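Local coordinates for dual specificity protein phosphatase 12 (PDB 4KI9) that removes phosphate from phosphotyrosine and from phosphoserine or phosphothreonine in proteins, this chain being its catalytic domain, at residues I27-V33 against R83-S89; P55-K59 against V93-V97; D58-L64 against N129-Q135; L68-V72 against A102-K106; V97-T101 against A115-L119. The protein carries 2 engineered substitutions. All coordinates share one frame; numbering follows the deposited sequence.

Interaction 1: I27-V33 against R83-S89; sequences ITAVLTV and RAVLVHS. Engineered in segment 83-89: Ser89 (natural residue Cys). With PO4 (phosphate ion), chain B.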
# COMPACT_ATOMS: atom_id res chain seq x y z
N ILE A 27 -13.95 -10.24 -0.97
CA ILE A 27 -12.62 -9.85 -1.44
C ILE A 27 -12.05 -10.90 -2.40
O ILE A 27 -11.98 -12.07 -2.06
CB ILE A 27 -11.68 -9.59 -0.26
CG1 ILE A 27 -12.08 -8.28 0.42
CG2 ILE A 27 -10.21 -9.52 -0.73
CD1 ILE A 27 -11.43 -8.08 1.74
N THR A 28 -11.66 -10.47 -3.60
CA THR A 28 -11.10 -11.40 -4.57
C THR A 28 -9.78 -10.90 -5.14
O THR A 28 -9.26 -11.47 -6.09
CB THR A 28 -12.06 -11.69 -5.74
OG1 THR A 28 -12.39 -10.46 -6.41
CG2 THR A 28 -13.34 -12.37 -5.24
N ALA A 29 -9.24 -9.85 -4.54
CA ALA A 29 -7.92 -9.34 -4.90
C ALA A 29 -7.15 -9.01 -3.64
O ALA A 29 -7.63 -8.26 -2.78
CB ALA A 29 -8.04 -8.13 -5.81
N VAL A 30 -5.96 -9.57 -3.50
CA VAL A 30 -5.19 -9.40 -2.27
C VAL A 30 -3.78 -8.96 -2.58
O VAL A 30 -3.05 -9.65 -3.30
CB VAL A 30 -5.16 -10.69 -1.42
CG1 VAL A 30 -4.27 -10.50 -0.19
CG2 VAL A 30 -6.58 -11.09 -1.00
N LEU A 31 -3.41 -7.80 -2.05
CA LEU A 31 -2.04 -7.32 -2.18
C LEU A 31 -1.36 -7.56 -0.85
O LEU A 31 -1.73 -6.96 0.17
CB LEU A 31 -2.01 -5.82 -2.52
CG LEU A 31 -0.66 -5.25 -2.99
CD1 LEU A 31 -0.90 -3.91 -3.66
CD2 LEU A 31 0.34 -5.06 -1.85
N THR A 32 -0.38 -8.44 -0.87
CA THR A 32 0.46 -8.71 0.29
C THR A 32 1.74 -7.88 0.20
O THR A 32 2.50 -7.98 -0.76
CB THR A 32 0.84 -10.20 0.35
OG1 THR A 32 -0.36 -11.00 0.39
CG2 THR A 32 1.71 -10.50 1.57
N VAL A 33 1.98 -7.03 1.20
CA VAL A 33 3.24 -6.32 1.30
C VAL A 33 3.88 -6.72 2.63
O VAL A 33 3.49 -6.26 3.69
CB VAL A 33 3.07 -4.78 1.12
CG1 VAL A 33 1.93 -4.23 2.00
CG2 VAL A 33 4.38 -4.05 1.38
N ARG A 83 -13.96 -5.39 -8.20
CA ARG A 83 -13.49 -6.37 -7.22
C ARG A 83 -13.17 -5.69 -5.89
O ARG A 83 -12.63 -4.58 -5.87
CB ARG A 83 -12.25 -7.12 -7.74
CG ARG A 83 -12.50 -7.85 -9.04
CD ARG A 83 -11.24 -8.49 -9.63
NE ARG A 83 -11.55 -9.02 -10.96
CZ ARG A 83 -10.96 -8.65 -12.09
NH1 ARG A 83 -11.35 -9.18 -13.24
NH2 ARG A 83 -9.97 -7.75 -12.08
N ALA A 84 -13.51 -6.34 -4.78
CA ALA A 84 -13.07 -5.86 -3.46
C ALA A 84 -11.63 -6.27 -3.20
O ALA A 84 -11.24 -7.41 -3.49
CB ALA A 84 -13.98 -6.37 -2.35
N VAL A 85 -10.86 -5.35 -2.62
CA VAL A 85 -9.42 -5.52 -2.45
C VAL A 85 -9.00 -5.50 -0.98
O VAL A 85 -9.46 -4.66 -0.21
CB VAL A 85 -8.67 -4.38 -3.18
CG1 VAL A 85 -7.18 -4.44 -2.90
CG2 VAL A 85 -8.93 -4.44 -4.66
N LEU A 86 -8.12 -6.42 -0.60
CA LEU A 86 -7.46 -6.37 0.70
C LEU A 86 -5.98 -6.06 0.49
O LEU A 86 -5.31 -6.71 -0.31
CB LEU A 86 -7.59 -7.72 1.42
CG LEU A 86 -6.76 -7.83 2.72
CD1 LEU A 86 -7.22 -6.83 3.78
CD2 LEU A 86 -6.78 -9.26 3.27
N VAL A 87 -5.47 -5.06 1.20
CA VAL A 87 -4.03 -4.80 1.25
C VAL A 87 -3.58 -5.14 2.65
O VAL A 87 -4.09 -4.56 3.62
CB VAL A 87 -3.69 -3.31 1.00
CG1 VAL A 87 -2.18 -3.10 1.11
CG2 VAL A 87 -4.19 -2.86 -0.37
N HIS A 88 -2.66 -6.08 2.79
CA HIS A 88 -2.24 -6.46 4.15
C HIS A 88 -0.73 -6.56 4.31
O HIS A 88 -0.00 -6.88 3.37
CB HIS A 88 -2.89 -7.77 4.58
CG HIS A 88 -2.21 -8.99 4.03
ND1 HIS A 88 -1.26 -9.69 4.73
CD2 HIS A 88 -2.34 -9.62 2.84
CE1 HIS A 88 -0.84 -10.71 4.00
NE2 HIS A 88 -1.48 -10.69 2.85
N SER A 89 -0.28 -6.28 5.54
CA SER A 89 1.09 -6.51 5.96
C SER A 89 1.08 -7.51 7.12
O SER A 89 0.19 -8.36 7.19
CB SER A 89 1.73 -5.18 6.38
OG SER A 89 0.85 -4.42 7.21
P PO4 B . 3.66 -3.72 9.31
O1 PO4 B . 3.71 -5.23 9.40
O2 PO4 B . 4.50 -3.25 8.16
O3 PO4 B . 2.23 -3.25 9.16
O4 PO4 B . 4.25 -3.13 10.57
O HOH W 1 -14.60 -8.90 -5.35

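Interaction 2: P55-K59 against V93-V97; sequences PALDK and VSRSV. With PO4 (phosphate ion), chain B.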
# COMPACT_ATOMS: atom_id res chain seq x y z
N PRO A 55 7.46 -7.89 -1.88
CA PRO A 55 8.34 -8.31 -0.78
C PRO A 55 9.01 -7.09 -0.18
O PRO A 55 9.61 -6.30 -0.90
CB PRO A 55 9.37 -9.22 -1.46
CG PRO A 55 9.36 -8.79 -2.90
CD PRO A 55 7.94 -8.37 -3.19
N ALA A 56 8.86 -6.93 1.13
CA ALA A 56 9.35 -5.74 1.80
C ALA A 56 9.40 -5.96 3.30
O ALA A 56 8.48 -6.54 3.88
CB ALA A 56 8.45 -4.56 1.48
N LEU A 57 10.48 -5.50 3.91
CA LEU A 57 10.58 -5.48 5.36
C LEU A 57 10.08 -4.13 5.85
O LEU A 57 10.12 -3.13 5.13
CB LEU A 57 12.03 -5.70 5.79
CG LEU A 57 12.70 -7.02 5.42
CD1 LEU A 57 14.20 -6.97 5.73
CD2 LEU A 57 12.06 -8.19 6.15
N ASP A 58 9.59 -4.11 7.09
CA ASP A 58 9.11 -2.87 7.68
C ASP A 58 10.27 -2.06 8.23
O ASP A 58 10.39 -1.88 9.45
CB ASP A 58 8.09 -3.15 8.78
CG ASP A 58 7.42 -1.89 9.27
OD1 ASP A 58 7.52 -0.85 8.57
OD2 ASP A 58 6.78 -1.94 10.33
N LYS A 59 11.14 -1.58 7.35
CA LYS A 59 12.31 -0.80 7.76
C LYS A 59 12.38 0.48 6.94
O LYS A 59 11.97 0.48 5.77
CB LYS A 59 13.59 -1.61 7.57
CG LYS A 59 13.67 -2.88 8.40
CD LYS A 59 14.98 -3.62 8.15
CE LYS A 59 15.13 -4.85 9.06
NZ LYS A 59 16.31 -5.71 8.71
N VAL A 93 -0.07 -1.89 10.17
CA VAL A 93 0.28 -0.60 10.77
C VAL A 93 1.22 0.29 9.92
O VAL A 93 1.11 1.52 9.95
CB VAL A 93 0.90 -0.83 12.18
CG1 VAL A 93 1.78 0.32 12.60
CG2 VAL A 93 -0.20 -1.09 13.19
N SER A 94 2.10 -0.33 9.13
CA SER A 94 3.14 0.42 8.42
C SER A 94 3.19 0.14 6.91
O SER A 94 2.87 1.00 6.11
CB SER A 94 4.51 0.16 9.05
OG SER A 94 5.53 0.86 8.38
N ARG A 95 3.60 -1.06 6.52
CA ARG A 95 3.73 -1.38 5.10
C ARG A 95 2.40 -1.27 4.33
O ARG A 95 2.32 -0.65 3.26
CB ARG A 95 4.33 -2.77 4.92
CG ARG A 95 5.84 -2.87 5.23
CD ARG A 95 6.30 -4.33 5.34
NE ARG A 95 5.87 -4.94 6.60
CZ ARG A 95 6.29 -6.12 7.05
NH1 ARG A 95 7.17 -6.83 6.35
NH2 ARG A 95 5.85 -6.58 8.22
N SER A 96 1.34 -1.86 4.88
CA SER A 96 0.05 -1.82 4.21
C SER A 96 -0.52 -0.40 4.25
O SER A 96 -1.11 0.07 3.29
CB SER A 96 -0.90 -2.80 4.90
OG SER A 96 -0.92 -2.53 6.29
N VAL A 97 -0.31 0.28 5.38
CA VAL A 97 -0.71 1.67 5.53
C VAL A 97 -0.06 2.59 4.49
O VAL A 97 -0.73 3.44 3.90
CB VAL A 97 -0.39 2.18 6.97
CG1 VAL A 97 -0.53 3.68 7.05
CG2 VAL A 97 -1.31 1.50 7.98
P PO4 B . 3.66 -3.72 9.31
O1 PO4 B . 3.71 -5.23 9.40
O2 PO4 B . 4.50 -3.25 8.16
O3 PO4 B . 2.23 -3.25 9.16
O4 PO4 B . 4.25 -3.13 10.57

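Interaction 3: D58-L64 against N129-Q135; sequences DKPETDL and NEGFEWQ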
# COMPACT_ATOMS: atom_id res chain seq x y z
N ASP A 58 9.59 -4.11 7.09
CA ASP A 58 9.11 -2.87 7.68
C ASP A 58 10.27 -2.06 8.23
O ASP A 58 10.39 -1.88 9.45
CB ASP A 58 8.09 -3.15 8.78
CG ASP A 58 7.42 -1.89 9.27
OD1 ASP A 58 7.52 -0.85 8.57
OD2 ASP A 58 6.78 -1.94 10.33
N LYS A 59 11.14 -1.58 7.35
CA LYS A 59 12.31 -0.80 7.76
C LYS A 59 12.38 0.48 6.94
O LYS A 59 11.97 0.48 5.77
CB LYS A 59 13.59 -1.61 7.57
CG LYS A 59 13.67 -2.88 8.40
CD LYS A 59 14.98 -3.62 8.15
CE LYS A 59 15.13 -4.85 9.06
NZ LYS A 59 16.31 -5.71 8.71
N PRO A 60 12.89 1.57 7.53
CA PRO A 60 13.08 2.83 6.80
C PRO A 60 13.95 2.65 5.58
O PRO A 60 13.76 3.37 4.59
CB PRO A 60 13.80 3.72 7.83
CG PRO A 60 13.38 3.18 9.15
CD PRO A 60 13.25 1.69 8.96
N GLU A 61 14.89 1.71 5.63
CA GLU A 61 15.78 1.47 4.50
C GLU A 61 15.08 0.73 3.37
O GLU A 61 15.60 0.68 2.25
CB GLU A 61 17.03 0.68 4.90
CG GLU A 61 17.59 1.02 6.26
CD GLU A 61 16.94 0.20 7.35
OE1 GLU A 61 17.18 -1.03 7.40
OE2 GLU A 61 16.17 0.78 8.15
N THR A 62 13.92 0.14 3.65
CA THR A 62 13.19 -0.59 2.61
C THR A 62 12.72 0.37 1.53
O THR A 62 12.13 1.40 1.83
CB THR A 62 11.98 -1.36 3.17
OG1 THR A 62 12.44 -2.36 4.08
CG2 THR A 62 11.21 -2.02 2.04
N ASP A 63 13.00 0.03 0.27
CA ASP A 63 12.52 0.83 -0.85
C ASP A 63 11.13 0.36 -1.27
O ASP A 63 10.99 -0.56 -2.07
CB ASP A 63 13.49 0.73 -2.03
CG ASP A 63 13.01 1.51 -3.25
OD1 ASP A 63 12.04 2.28 -3.14
OD2 ASP A 63 13.63 1.37 -4.33
N LEU A 64 10.10 1.01 -0.72
CA LEU A 64 8.74 0.80 -1.17
C LEU A 64 8.43 1.69 -2.37
O LEU A 64 7.63 1.32 -3.25
CB LEU A 64 7.75 1.13 -0.06
CG LEU A 64 7.18 0.03 0.82
CD1 LEU A 64 5.93 0.56 1.48
CD2 LEU A 64 6.87 -1.24 0.03
N ASN A 129 6.48 3.62 9.13
CA ASN A 129 7.81 4.04 9.53
C ASN A 129 8.23 5.31 8.81
O ASN A 129 7.65 5.69 7.78
CB ASN A 129 8.85 2.90 9.41
CG ASN A 129 9.29 2.63 7.97
OD1 ASN A 129 9.87 3.49 7.31
ND2 ASN A 129 9.05 1.40 7.49
N GLU A 130 9.22 5.97 9.36
CA GLU A 130 9.62 7.30 8.93
C GLU A 130 10.18 7.31 7.52
O GLU A 130 10.04 8.30 6.80
CB GLU A 130 10.64 7.87 9.92
CG GLU A 130 11.84 6.95 10.23
CD GLU A 130 11.50 5.76 11.15
OE1 GLU A 130 12.44 5.02 11.53
OE2 GLU A 130 10.32 5.56 11.50
N GLY A 131 10.84 6.22 7.14
CA GLY A 131 11.29 6.04 5.77
C GLY A 131 10.15 6.03 4.76
O GLY A 131 10.25 6.64 3.69
N PHE A 132 9.06 5.34 5.09
CA PHE A 132 7.90 5.30 4.19
C PHE A 132 7.26 6.69 4.04
O PHE A 132 6.85 7.06 2.94
CB PHE A 132 6.88 4.24 4.64
CG PHE A 132 7.39 2.82 4.58
CD1 PHE A 132 8.52 2.50 3.84
CD2 PHE A 132 6.75 1.81 5.28
CE1 PHE A 132 8.99 1.19 3.78
CE2 PHE A 132 7.21 0.50 5.23
CZ PHE A 132 8.34 0.19 4.48
N GLU A 133 7.18 7.45 5.14
CA GLU A 133 6.69 8.82 5.07
C GLU A 133 7.47 9.65 4.07
O GLU A 133 6.89 10.34 3.24
CB GLU A 133 6.79 9.51 6.44
CG GLU A 133 5.72 9.11 7.43
CD GLU A 133 5.59 10.12 8.56
OE1 GLU A 133 6.38 11.09 8.59
OE2 GLU A 133 4.68 9.95 9.41
N TRP A 134 8.80 9.60 4.17
CA TRP A 134 9.68 10.34 3.26
C TRP A 134 9.47 9.90 1.81
O TRP A 134 9.37 10.72 0.89
CB TRP A 134 11.13 10.16 3.70
CG TRP A 134 12.16 10.65 2.73
CD1 TRP A 134 13.06 9.89 2.03
CD2 TRP A 134 12.40 12.01 2.36
NE1 TRP A 134 13.85 10.71 1.25
CE2 TRP A 134 13.46 12.01 1.43
CE3 TRP A 134 11.82 13.23 2.73
CZ2 TRP A 134 13.95 13.18 0.86
CZ3 TRP A 134 12.31 14.40 2.16
CH2 TRP A 134 13.37 14.36 1.24
N GLN A 135 9.40 8.59 1.59
CA GLN A 135 9.15 8.04 0.25
C GLN A 135 7.84 8.53 -0.35
O GLN A 135 7.79 8.85 -1.54
CB GLN A 135 9.21 6.50 0.27
CG GLN A 135 10.65 5.99 0.45
CD GLN A 135 10.71 4.52 0.82
OE1 GLN A 135 10.01 3.68 0.24
NE2 GLN A 135 11.55 4.19 1.79
O HOH W 2 13.83 5.57 3.02

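Interaction 4: L68-V72 against A102-K106; sequences LDRAV and AFLMK. Engineered in segment 68-72: Ala71 (natural residue Cys).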
# COMPACT_ATOMS: atom_id res chain seq x y z
N LEU A 68 5.51 1.46 -5.85
CA LEU A 68 4.22 2.10 -5.59
C LEU A 68 3.30 2.16 -6.81
O LEU A 68 2.11 1.95 -6.67
CB LEU A 68 4.39 3.51 -4.99
CG LEU A 68 4.98 3.59 -3.57
CD1 LEU A 68 5.13 5.07 -3.11
CD2 LEU A 68 4.13 2.76 -2.59
N ASP A 69 3.83 2.48 -7.99
CA ASP A 69 2.98 2.50 -9.17
C ASP A 69 2.40 1.11 -9.49
O ASP A 69 1.24 1.01 -9.85
CB ASP A 69 3.69 3.09 -10.38
CG ASP A 69 3.74 4.63 -10.36
OD1 ASP A 69 4.54 5.20 -11.11
OD2 ASP A 69 2.99 5.26 -9.59
N ARG A 70 3.20 0.05 -9.34
CA ARG A 70 2.73 -1.33 -9.54
C ARG A 70 1.63 -1.68 -8.53
O ARG A 70 0.59 -2.27 -8.87
CB ARG A 70 3.88 -2.32 -9.34
CG ARG A 70 4.92 -2.39 -10.47
CD ARG A 70 6.18 -3.15 -9.96
NE ARG A 70 7.07 -3.54 -11.04
CZ ARG A 70 8.10 -4.39 -10.93
NH1 ARG A 70 8.39 -4.98 -9.77
NH2 ARG A 70 8.84 -4.66 -12.00
N ALA A 71 1.86 -1.33 -7.28
CA ALA A 71 0.92 -1.64 -6.22
C ALA A 71 -0.39 -0.89 -6.46
O ALA A 71 -1.47 -1.48 -6.40
CB ALA A 71 1.50 -1.24 -4.86
N VAL A 72 -0.28 0.41 -6.72
CA VAL A 72 -1.46 1.24 -6.96
C VAL A 72 -2.23 0.78 -8.21
O VAL A 72 -3.47 0.79 -8.22
CB VAL A 72 -1.10 2.74 -7.05
CG1 VAL A 72 -2.32 3.55 -7.56
CG2 VAL A 72 -0.59 3.25 -5.67
N ALA A 102 -0.56 5.65 -0.55
CA ALA A 102 -0.11 5.94 -1.91
C ALA A 102 -1.28 5.85 -2.89
O ALA A 102 -1.41 6.66 -3.81
CB ALA A 102 1.01 4.98 -2.31
N PHE A 103 -2.13 4.86 -2.69
CA PHE A 103 -3.30 4.70 -3.56
C PHE A 103 -4.25 5.89 -3.45
O PHE A 103 -4.75 6.41 -4.45
CB PHE A 103 -4.05 3.43 -3.18
CG PHE A 103 -5.34 3.26 -3.93
CD1 PHE A 103 -5.35 2.69 -5.20
CD2 PHE A 103 -6.54 3.67 -3.36
CE1 PHE A 103 -6.54 2.52 -5.88
CE2 PHE A 103 -7.72 3.53 -4.04
CZ PHE A 103 -7.72 2.95 -5.31
N LEU A 104 -4.52 6.31 -2.22
CA LEU A 104 -5.36 7.47 -1.99
C LEU A 104 -4.72 8.71 -2.60
O LEU A 104 -5.39 9.48 -3.26
CB LEU A 104 -5.59 7.68 -0.49
CG LEU A 104 -6.44 6.63 0.22
CD1 LEU A 104 -6.61 6.96 1.70
CD2 LEU A 104 -7.81 6.48 -0.48
N MET A 105 -3.41 8.87 -2.41
CA MET A 105 -2.68 9.98 -3.01
C MET A 105 -2.83 10.03 -4.53
O MET A 105 -3.18 11.07 -5.09
CB MET A 105 -1.19 9.91 -2.64
CG MET A 105 -0.88 10.20 -1.17
SD MET A 105 0.83 9.85 -0.75
CE MET A 105 1.68 11.04 -1.79
N LYS A 106 -2.55 8.93 -5.20
CA LYS A 106 -2.54 8.93 -6.66
C LYS A 106 -3.93 9.03 -7.26
O LYS A 106 -4.15 9.83 -8.18
CB LYS A 106 -1.79 7.70 -7.20
CG LYS A 106 -1.56 7.76 -8.70
CD LYS A 106 -0.66 6.63 -9.19
CE LYS A 106 -0.20 6.91 -10.62
NZ LYS A 106 0.89 6.02 -11.07
O HOH W 3 -0.23 3.33 -10.81

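Interaction 5: V97-T101 against A115-L119; sequences VAIIT and AYEKL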
# COMPACT_ATOMS: atom_id res chain seq x y z
N VAL A 97 -0.31 0.28 5.38
CA VAL A 97 -0.71 1.67 5.53
C VAL A 97 -0.06 2.59 4.49
O VAL A 97 -0.73 3.44 3.90
CB VAL A 97 -0.39 2.18 6.97
CG1 VAL A 97 -0.53 3.68 7.05
CG2 VAL A 97 -1.31 1.50 7.98
N ALA A 98 1.24 2.42 4.25
CA ALA A 98 1.93 3.17 3.20
C ALA A 98 1.32 2.93 1.80
O ALA A 98 1.11 3.87 1.02
CB ALA A 98 3.42 2.84 3.20
N ILE A 99 1.03 1.67 1.50
CA ILE A 99 0.45 1.34 0.19
C ILE A 99 -0.92 1.98 0.02
O ILE A 99 -1.23 2.56 -1.02
CB ILE A 99 0.34 -0.19 -0.02
CG1 ILE A 99 1.73 -0.83 -0.07
CG2 ILE A 99 -0.43 -0.52 -1.30
CD1 ILE A 99 2.66 -0.23 -1.12
N ILE A 100 -1.77 1.85 1.03
CA ILE A 100 -3.10 2.47 0.97
C ILE A 100 -2.99 3.97 0.77
O ILE A 100 -3.68 4.56 -0.07
CB ILE A 100 -3.91 2.18 2.24
CG1 ILE A 100 -4.23 0.69 2.33
CG2 ILE A 100 -5.22 2.99 2.24
CD1 ILE A 100 -5.15 0.22 1.22
N THR A 101 -2.10 4.60 1.54
CA THR A 101 -1.90 6.04 1.45
C THR A 101 -1.48 6.42 0.03
O THR A 101 -2.02 7.38 -0.54
CB THR A 101 -0.87 6.54 2.48
OG1 THR A 101 -1.29 6.14 3.80
CG2 THR A 101 -0.77 8.08 2.44
N ALA A 115 -3.82 12.58 2.72
CA ALA A 115 -4.21 11.17 2.56
C ALA A 115 -3.94 10.39 3.84
O ALA A 115 -4.78 9.62 4.29
CB ALA A 115 -3.46 10.54 1.40
N TYR A 116 -2.78 10.61 4.44
CA TYR A 116 -2.38 9.87 5.63
C TYR A 116 -3.30 10.25 6.80
O TYR A 116 -3.64 9.41 7.63
CB TYR A 116 -0.92 10.19 5.95
CG TYR A 116 -0.28 9.31 6.99
CD1 TYR A 116 -0.75 8.02 7.23
CD2 TYR A 116 0.80 9.77 7.73
CE1 TYR A 116 -0.14 7.21 8.20
CE2 TYR A 116 1.40 8.97 8.69
CZ TYR A 116 0.93 7.70 8.91
OH TYR A 116 1.55 6.94 9.88
N GLU A 117 -3.70 11.52 6.84
CA GLU A 117 -4.61 12.01 7.87
C GLU A 117 -5.94 11.24 7.83
O GLU A 117 -6.50 10.90 8.87
CB GLU A 117 -4.85 13.51 7.68
CG GLU A 117 -5.89 14.13 8.59
CD GLU A 117 -6.25 15.54 8.15
OE1 GLU A 117 -5.33 16.32 7.82
OE2 GLU A 117 -7.46 15.86 8.10
N LYS A 118 -6.41 10.94 6.62
CA LYS A 118 -7.63 10.17 6.44
C LYS A 118 -7.51 8.77 7.04
O LYS A 118 -8.44 8.29 7.68
CB LYS A 118 -7.99 10.07 4.96
CG LYS A 118 -8.70 11.28 4.41
CD LYS A 118 -9.03 11.10 2.93
CE LYS A 118 -9.94 12.22 2.44
NZ LYS A 118 -9.99 12.31 0.95
N LEU A 119 -6.37 8.13 6.81
CA LEU A 119 -6.15 6.79 7.34
C LEU A 119 -6.04 6.79 8.86
O LEU A 119 -6.51 5.87 9.53
CB LEU A 119 -4.86 6.20 6.77
CG LEU A 119 -5.00 5.23 5.61
CD1 LEU A 119 -3.69 4.51 5.39
CD2 LEU A 119 -6.12 4.24 5.89

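Interaction 1: I27-V33 against R83-S89
Residues 27-33 and 83-89 pair as neighbouring parallel strands in the middle of the catalytic domain's sheet, and the second strand runs straight into the phosphate-binding loop. The strand axes lie 4.7 Å apart at 17°. Bonds alternate between the two backbones in the parallel pattern. Ala29 O accepts from Leu86 N at 2.9 Å, and Leu31 N donates to Leu86 O. Leu31 O then takes His88 N, and Val33 N closes the pairing on His88 O. At the other end Thr28 N reaches Ala84 O, and one water joins Thr28 OG1 to Ala84 N. On one face of the sheet the imidazole of His88 lies alongside Thr32. Its CG stands between backbone N and carbonyl carbon (chi1 80°), which turns the ring toward Thr32. Its NE2 is hydrogen-bonded to Thr32 OG1 at 2.7 Å. Its ND1 donates to Ser89 O at 3.2 Å, so both ring nitrogens are held and the ring's rotation is fixed. Val30 CG1 sits at the ring edge, 3.7 Å from His88 CD2. Ile27 CG2 packs on Leu86 CB at 3.8 Å. Ser89 replaces the natural cysteine by engineering, at the predicted phosphocysteine position. Its OG donates to phosphate O3 at 2.7 Å. Strand 50-55 pairs with the far edge of strand 27-34. Helices 68-80 and 95-108 cover the face of Leu31 and Val87, and helix 13-17 packs on Leu86 and His88.

Interaction 2: P55-K59 against V93-V97
Arg95 reaches from the start of its helix past the bound phosphate to the loop 55-59. Its CB and CG both lie close to phosphate O2. CD approaches Ala56 O at 3.4 Å. The chain bends at chi3 (-75°), which turns NE back to donate to phosphate O2 at 2.7 Å. NH2 donates to phosphate O1 at 2.8 Å. NH1 points to the loop and gives Ala56 O a bond of 2.8 Å, in the carbonyl plane and on a lone pair. Anion and loop together fix how the guanidinium is turned, with Asp58 CB over one face. Backbone N atoms of Val93, Ser94 and Arg95 also donate to the phosphate, as in the P-loop of protein tyrosine phosphatases. These three residues belong to the observed substrate site. Ser94 OG donates to Asp58 OD1 at 2.6 Å, on the syn side of the carboxylate but tilted 29° out of its plane. Asp58 OD2 lies 2.8 Å from phosphate O4. A loop aspartate so placed is consistent with the family's general acid. The site lies at the N-terminal end of helix 95-108, between the end of strand 27-34, where Val33 packs on Arg95, and Phe132 of helix 130-141.

Interaction 3: D58-L64 against N129-Q135
The loop 58-64 makes a type I turn from Lys59 to Thr62 and lies against the first turns of the helix that begins at Glu130, with Pro60 CA only 3.8 Å from Gly131 CA. Asn129 is the N-cap of that helix. Its CG stands between the backbone N and the carbonyl carbon (chi1 76°), which brings OD1 back over the helix start to accept from Phe132 N at 3.0 Å. The other end of the same amide is used across the contact: ND2 donates to Asp58 OD1 at 2.9 Å, nearly along the C-O axis of the acceptor and in the amide plane. Asp58 OD1 also accepts from Ser94 OG, so two donors fix the carboxylate beside the phosphate site. The Phe132 ring is sandwiched. Leu64 CD1 stands over the centre of one face, 3.7 Å from the centroid, a CH-pi contact. The amide nitrogen of Asn129 lies over the opposite face, toward the rim. Thr62 O is at the ring edge. One turn further along the helix, Gln135 binds the loop backbone with both ends of its amide. NE2 donates to Thr62 O at 2.8 Å, and OE1 accepts from Leu64 N at 2.8 Å with a bent N-H angle of 134°. OE1 also accepts from Leu65 N. A water joins NE2 to Pro60 O. Helix 95-108 packs on both partners, through Ala98 against Leu64 and Phe132, while the Asp63 carboxylate bonds Ser66 OG and forms a salt bridge to Arg157 of helix 151-160.

Interaction 4: L68-V72 against A102-K106
Two helices of the phosphatase domain, 68-80 and 95-108, cross almost at right angles here, the short segments meeting at -85° with their axes 9.8 Å apart. Val72 is the centre of the packing. Its CG2 lies against the backbone of the other helix, 3.7 Å from Phe103 N, and also near Ala102 CB. Its CG1 is directed to the side chains, 3.9 Å from Phe103 CD1 and equally close to Lys106 CD. The two branches of one valine therefore span Ala102, Phe103 and, one turn on, Lys106. Leu68, one turn earlier, adds its CD2 against Ala102 CB at 3.8 Å. The methyl of Ala102 thus meets both Leu68 CD2 and Val72 CG2. At the border of this apolar patch sits a salt bridge. Lys106 leaves its helix with CG anti to the backbone N (chi1 -171°) and stays extended to the tip, running past Val72 to meet Asp69 about at a right angle. Its NZ donates to Asp69 OD2 at 2.7 Å, coming from above the carboxylate plane. A water bridges the same NZ to Asp69 O, which gives the ammonium group a second hold on the helix 68-80. The carboxylate has further partners: OD2 is hydrogen-bonded to Tyr139 OH and OD1 to Val146 N. Helix 130-141 flanks the crossing, with Leu136 on Leu68 and Ala102 and Tyr139 on Lys106. Phe103 and Leu104 also touch strand 2-5.

Interaction 5: V97-T101 against A115-L119
Leu119 and Val97 lie antiparallel, side by side, where helices 95-108 and 112-122 meet, Leu119 CD1 coming within 3.7 Å of Val97 CG1. The short segments cross at 125° with their axes 9.7 Å apart. The same methyl of Leu119 fits among several groups of the other helix. It lies 3.5 Å from Val97 O and 3.3 Å from Thr101 OG1, and it also touches Ile100 CG2. Ile100 and Leu119 meet at about a right angle. The Tyr116 ring comes across Val97, again near a right angle, with its CE1 3.7 Å from Val97 CG1. Thr101 OG1 is anti to the carbonyl carbon (chi1 -55°), which lets it donate to Val97 O at 2.8 Å, one turn back in its own helix. That carbonyl already accepts from Thr101 N, and the two donors reach it from opposite faces of its plane. The buried hydroxyl is thus satisfied within its own helix. The methyl CG2 of Thr101 is then left facing the other helix, 3.8 Å from Ala115 CB and the same distance from Tyr116 N. Near these two small groups Thr101 CA comes within 5.7 Å of Tyr116 CA. Tyr116 OH is hydrogen-bonded to Met128 N, in the loop leading to helix 130-141. Phe10 of strand 8-11 packs against Val97, Ile100 and Leu119, so Phe10 of the sheet touches both helices.

In the fold
Helix 95-108 ties the set together. It supplies segments to interactions 2, 4 and 5, and its side chains pack on the strands of interaction 1. Interactions 1 and 2 lie 14 Å apart between centres and both touch the phosphate. The engineered Ser89 is joined to the helix by its OG, 2.8 Å from Ser96 OG. Interactions 2 and 3 share Asp58, and their centres are 8 Å apart. Ser94 OG also lies 3.0 Å from Asn129 N, a second link from the phosphate loop to helix 130-141. Interactions 4 and 5 are further along the helix. Ile99 connects them, its CD1 3.6 Å from Leu68 CD2.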